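Local coordinates for protein PA_0080 (Pseudomonas aeruginosa, PDB 3ZHN) that is the lipoprotein TssJ1 of the type VI secretion system, thought to tether the secretion machinery to the outer membrane, at residues F73-T76 with T82-G85; W36-P41 with V154-P159. All blocks are in the same frame, centred on the assembly; numbering follows the deposited sequence.

Interaction 1: F73-T76 with T82-G85; sequences FALT and TLGG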
loop_
_atom_site.group_PDB
_atom_site.type_symbol
_atom_site.label_atom_id
_atom_site.label_comp_id
_atom_site.label_asym_id
_atom_site.label_seq_id
_atom_site.Cartn_x
_atom_site.Cartn_y
_atom_site.Cartn_z
ATOM N N PHE A 73 13.423 6.087 3.088
ATOM C CA PHE A 73 13.668 6.124 4.508
ATOM C C PHE A 73 12.780 7.173 5.238
ATOM O O PHE A 73 12.364 7.005 6.398
ATOM C CB PHE A 73 15.134 6.414 4.855
ATOM C CG PHE A 73 16.071 5.243 4.656
ATOM C CD1 PHE A 73 15.828 4.029 5.224
ATOM C CD2 PHE A 73 17.280 5.426 3.942
ATOM C CE1 PHE A 73 16.750 2.988 5.063
ATOM C CE2 PHE A 73 18.192 4.410 3.779
ATOM C CZ PHE A 73 17.932 3.202 4.372
ATOM N N ALA A 74 12.482 8.254 4.533
ATOM C CA ALA A 74 11.687 9.336 5.111
ATOM C C ALA A 74 10.245 8.802 5.345
ATOM O O ALA A 74 9.635 9.077 6.349
ATOM C CB ALA A 74 11.710 10.572 4.178
ATOM N N LEU A 75 9.718 8.031 4.400
ATOM C CA LEU A 75 8.356 7.483 4.500
ATOM C C LEU A 75 8.244 6.359 5.521
ATOM O O LEU A 75 7.126 6.094 6.060
ATOM C CB LEU A 75 7.893 6.926 3.132
ATOM C CG LEU A 75 7.563 8.004 2.132
ATOM C CD1 LEU A 75 7.142 7.420 0.802
ATOM C CD2 LEU A 75 6.519 9.007 2.652
ATOM N N THR A 76 9.312 5.614 5.715
ATOM C CA THR A 76 9.248 4.424 6.560
ATOM C C THR A 76 9.650 4.679 8.005
ATOM O O THR A 76 9.084 4.127 8.885
ATOM C CB THR A 76 10.078 3.264 5.965
ATOM O OG1 THR A 76 11.375 3.634 5.778
ATOM C CG2 THR A 76 9.667 2.930 4.635
ATOM N N THR A 82 7.806 13.826 7.915
ATOM C CA THR A 82 7.941 14.026 6.472
ATOM C C THR A 82 6.603 14.538 5.853
ATOM O O THR A 82 6.612 15.440 5.023
ATOM C CB THR A 82 8.331 12.691 5.823
ATOM O OG1 THR A 82 9.617 12.315 6.314
ATOM C CG2 THR A 82 8.342 12.823 4.304
ATOM N N LEU A 83 5.483 14.003 6.348
ATOM C CA LEU A 83 4.173 14.265 5.744
ATOM C C LEU A 83 3.288 15.248 6.508
ATOM O O LEU A 83 2.378 15.849 5.940
ATOM C CB LEU A 83 3.456 12.945 5.517
ATOM C CG LEU A 83 4.219 11.981 4.607
ATOM C CD1 LEU A 83 3.455 10.650 4.688
ATOM C CD2 LEU A 83 4.477 12.561 3.180
ATOM N N GLY A 84 3.596 15.423 7.800
ATOM C CA GLY A 84 2.842 16.345 8.680
ATOM C C GLY A 84 1.378 16.054 8.619
ATOM O O GLY A 84 0.926 14.910 8.734
ATOM N N GLY A 85 0.645 17.118 8.371
ATOM C CA GLY A 85 -0.824 17.087 8.335
ATOM C C GLY A 85 -1.445 16.234 7.274
ATOM O O GLY A 85 -2.621 15.890 7.364
#

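Interaction 2: W36-P41 with V154-P159; sequences WLHAAP and VARPAP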
loop_
_atom_site.group_PDB
_atom_site.type_symbol
_atom_site.label_atom_id
_atom_site.label_comp_id
_atom_site.label_asym_id
_atom_site.label_seq_id
_atom_site.Cartn_x
_atom_site.Cartn_y
_atom_site.Cartn_z
ATOM N N TRP A 36 -8.349 -6.801 -1.036
ATOM C CA TRP A 36 -7.832 -8.154 -1.026
ATOM C C TRP A 36 -6.373 -8.093 -1.414
ATOM O O TRP A 36 -6.022 -7.677 -2.555
ATOM C CB TRP A 36 -8.571 -9.064 -1.982
ATOM C CG TRP A 36 -9.924 -9.427 -1.521
ATOM C CD1 TRP A 36 -10.313 -10.580 -0.826
ATOM C CD2 TRP A 36 -11.120 -8.678 -1.747
ATOM N NE1 TRP A 36 -11.665 -10.578 -0.637
ATOM C CE2 TRP A 36 -12.172 -9.404 -1.146
ATOM C CE3 TRP A 36 -11.402 -7.452 -2.369
ATOM C CZ2 TRP A 36 -13.482 -8.981 -1.187
ATOM C CZ3 TRP A 36 -12.732 -7.037 -2.407
ATOM C CH2 TRP A 36 -13.748 -7.805 -1.819
ATOM N N LEU A 37 -5.514 -8.528 -0.490
ATOM C CA LEU A 37 -4.051 -8.514 -0.684
ATOM C C LEU A 37 -3.615 -9.905 -1.101
ATOM O O LEU A 37 -3.914 -10.866 -0.406
ATOM C CB LEU A 37 -3.326 -8.163 0.634
ATOM C CG LEU A 37 -3.515 -6.801 1.339
ATOM C CD1 LEU A 37 -2.814 -6.826 2.685
ATOM C CD2 LEU A 37 -2.919 -5.727 0.457
ATOM N N HIS A 38 -2.887 -10.014 -2.222
ATOM C CA HIS A 38 -2.451 -11.266 -2.745
ATOM C C HIS A 38 -0.946 -11.216 -2.839
ATOM O O HIS A 38 -0.391 -10.498 -3.671
ATOM C CB HIS A 38 -3.020 -11.485 -4.177
ATOM C CG HIS A 38 -4.462 -11.237 -4.298
ATOM N ND1 HIS A 38 -5.436 -12.075 -3.777
ATOM C CD2 HIS A 38 -5.111 -10.224 -4.904
ATOM C CE1 HIS A 38 -6.625 -11.572 -4.045
ATOM N NE2 HIS A 38 -6.461 -10.435 -4.695
ATOM N N ALA A 39 -0.276 -11.952 -1.948
ATOM C CA ALA A 39 1.175 -12.010 -1.981
ATOM C C ALA A 39 1.570 -13.136 -2.907
ATOM O O ALA A 39 1.228 -14.298 -2.661
ATOM C CB ALA A 39 1.737 -12.218 -0.579
ATOM N N ALA A 40 2.341 -12.812 -3.980
ATOM C CA ALA A 40 2.616 -13.824 -4.985
ATOM C C ALA A 40 3.524 -14.944 -4.440
ATOM O O ALA A 40 4.259 -14.724 -3.486
ATOM C CB ALA A 40 3.242 -13.163 -6.233
ATOM N N PRO A 41 3.491 -16.102 -5.085
ATOM C CA PRO A 41 4.427 -17.168 -4.765
ATOM C C PRO A 41 5.871 -16.781 -4.897
ATOM O O PRO A 41 6.692 -17.307 -4.212
ATOM C CB PRO A 41 4.095 -18.232 -5.830
ATOM C CG PRO A 41 2.691 -18.021 -6.226
ATOM C CD PRO A 41 2.496 -16.535 -6.117
ATOM N N VAL A 154 -5.717 -3.367 -8.870
ATOM C CA VAL A 154 -6.804 -3.599 -9.827
ATOM C C VAL A 154 -8.155 -3.357 -9.101
ATOM O O VAL A 154 -8.347 -3.804 -7.984
ATOM C CB VAL A 154 -6.789 -5.039 -10.443
ATOM C CG1 VAL A 154 -7.912 -5.228 -11.446
ATOM C CG2 VAL A 154 -5.475 -5.363 -11.161
ATOM N N ALA A 155 -9.005 -2.557 -9.716
ATOM C CA ALA A 155 -10.344 -2.338 -9.161
ATOM C C ALA A 155 -11.147 -3.636 -9.234
ATOM O O ALA A 155 -11.102 -4.306 -10.276
ATOM C CB ALA A 155 -11.010 -1.171 -9.869
ATOM N N ARG A 156 -11.826 -3.975 -8.155
ATOM C CA ARG A 156 -12.741 -5.135 -8.077
ATOM C C ARG A 156 -14.193 -4.624 -8.092
ATOM O O ARG A 156 -14.606 -3.903 -7.199
ATOM C CB ARG A 156 -12.521 -6.059 -6.855
ATOM C CG ARG A 156 -13.341 -7.348 -7.034
ATOM C CD ARG A 156 -13.467 -8.341 -5.892
ATOM N NE ARG A 156 -12.228 -9.041 -5.598
ATOM C CZ ARG A 156 -12.094 -10.124 -4.822
ATOM N NH1 ARG A 156 -13.132 -10.694 -4.194
ATOM N NH2 ARG A 156 -10.898 -10.667 -4.684
ATOM N N PRO A 157 -14.956 -4.976 -9.138
ATOM C CA PRO A 157 -16.327 -4.534 -9.124
ATOM C C PRO A 157 -17.176 -5.228 -8.035
ATOM O O PRO A 157 -16.846 -6.298 -7.541
ATOM C CB PRO A 157 -16.834 -4.905 -10.501
ATOM C CG PRO A 157 -15.976 -5.992 -11.030
ATOM C CD PRO A 157 -14.627 -5.760 -10.349
ATOM N N ALA A 158 -18.304 -4.600 -7.759
ATOM C CA ALA A 158 -19.404 -5.222 -7.060
ATOM C C ALA A 158 -19.830 -6.499 -7.809
ATOM O O ALA A 158 -19.581 -6.634 -8.977
ATOM C CB ALA A 158 -20.553 -4.231 -7.025
ATOM N N PRO A 159 -20.586 -7.403 -7.138
ATOM C CA PRO A 159 -21.093 -7.310 -5.793
ATOM C C PRO A 159 -20.058 -7.572 -4.711
ATOM O O PRO A 159 -20.448 -7.325 -3.529
ATOM C CB PRO A 159 -22.269 -8.325 -5.763
ATOM C CG PRO A 159 -21.927 -9.319 -6.796
ATOM C CD PRO A 159 -21.191 -8.552 -7.842
ATOM O OXT PRO A 159 -18.954 -8.034 -4.971
#

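Interaction 1: F73-T76 with T82-G85
No aromatic ring joins A74 and L75 to T82 and L83; the flat group at this contact is the peptide carbonyl of A74, and T82 OG1 stands over one of its faces, well off the plane, with A74 O at 3.2 Å. Two short consecutive helices meet here: helix 72-77 gives way almost at once to helix 79-83, within a helical insertion that lies against the antiparallel sheet of a beta-sandwich. Despite its short distance, the approach to the carbonyl is not a hydrogen bond. The T82 hydroxyl is instead bonded to N78 O, four residues back and just ahead of helix 79-83, an orientation reached with OG1 beside the backbone N (chi1 -64°). The same torsion sends CG2 the other way, anti to the backbone N, so both branches of the threonine border the A74 methyl: CB lies 3.5 Å from OG1 and 4.1 Å from CG2 of T82.

The second half of the contact is purely apolar and buried. L75 and L83 cross at about a right angle, and a single methyl of L75 is received by the fork of L83. Around this pair, F67 of helix 65-69 touches both leucines, while V117 of strand 113-118 meets L75 from the sheet. A hydrogen bond between L75 O and Y59 OH adds a polar tie to strand 54-61. At the meeting point itself, L75 CD2 is almost equidistant from the two L83 methyls, 4.0 Å from CD1 and 4.1 Å from CD2.

Interaction 2: W36-P41 with V154-P159
Stacking dominates the meeting of W36 with R156, in which a guanidinium lies flat on an indole and illustrates how an arginine can use its face and its edge at once. The two planes are only 7° apart and their centres are separated by 3.6 Å. NH1 is laid over the shared bond region of the indole, 3.4 Å from W36 CE2, while NH2 reaches the five-membered ring, 3.5 Å from W36 CG. The charge is presented to the pi cloud as well: R156 CZ sits 3.6 Å from the centroid of the six-membered ring and 14° off its normal, a cation-pi geometry over the face. A CH-pi contact completes the overlap, with R156 CD 4.2 Å from that centroid. The arginine chain is extended through chi1 and chi2 and then bends at chi3 (-70°), which turns the guanidinium flat along the indole.

Polar interactions work at the edge. R156 NH2 forms a salt bridge with D143 OD1, and H38 NE2 is hydrogen-bonded to the same oxygen. H38 therefore meets R156 edge-on and without a direct bond, its CE1 4.4 Å from R156 NH2. The other imidazole nitrogen, ND1, is bonded to E100 OE1; two carboxylates at one ring would tend to favour its protonated form, although the nearby guanidinium would work against it.

In the mixed sheet, strand 139-146 separates strand 31-39 from the edge strand 151-155. R156, at the C-terminal end of the chain's last strand, reaches across the intervening strand to W36, while H141 of strand 139-146 packs edge-to-face with the tryptophan and E100 ties H38 to strand 100-107 on the far side.

Overall arrangement
The two contacts lie on opposite sides of the chain's centre, their own centres 27 Å apart and their nearest atoms about 16 Å apart, so neither touches the other. Interaction 1 belongs to the helical insertion between strands 54-61 and 87-95, resting on the antiparallel sheet; interaction 2 decorates the mixed sheet. Along the chain, 36-41 comes first, then both segments of interaction 1, and finally 154-159 at the C-terminus. The local contact thus joins neighbouring helices, whereas the long-range one brings the end of the first strand to the C-terminal tail. Between them they mark a sandwich with a helical addition on one side and a surface cluster of aromatic and charged side chains on the other.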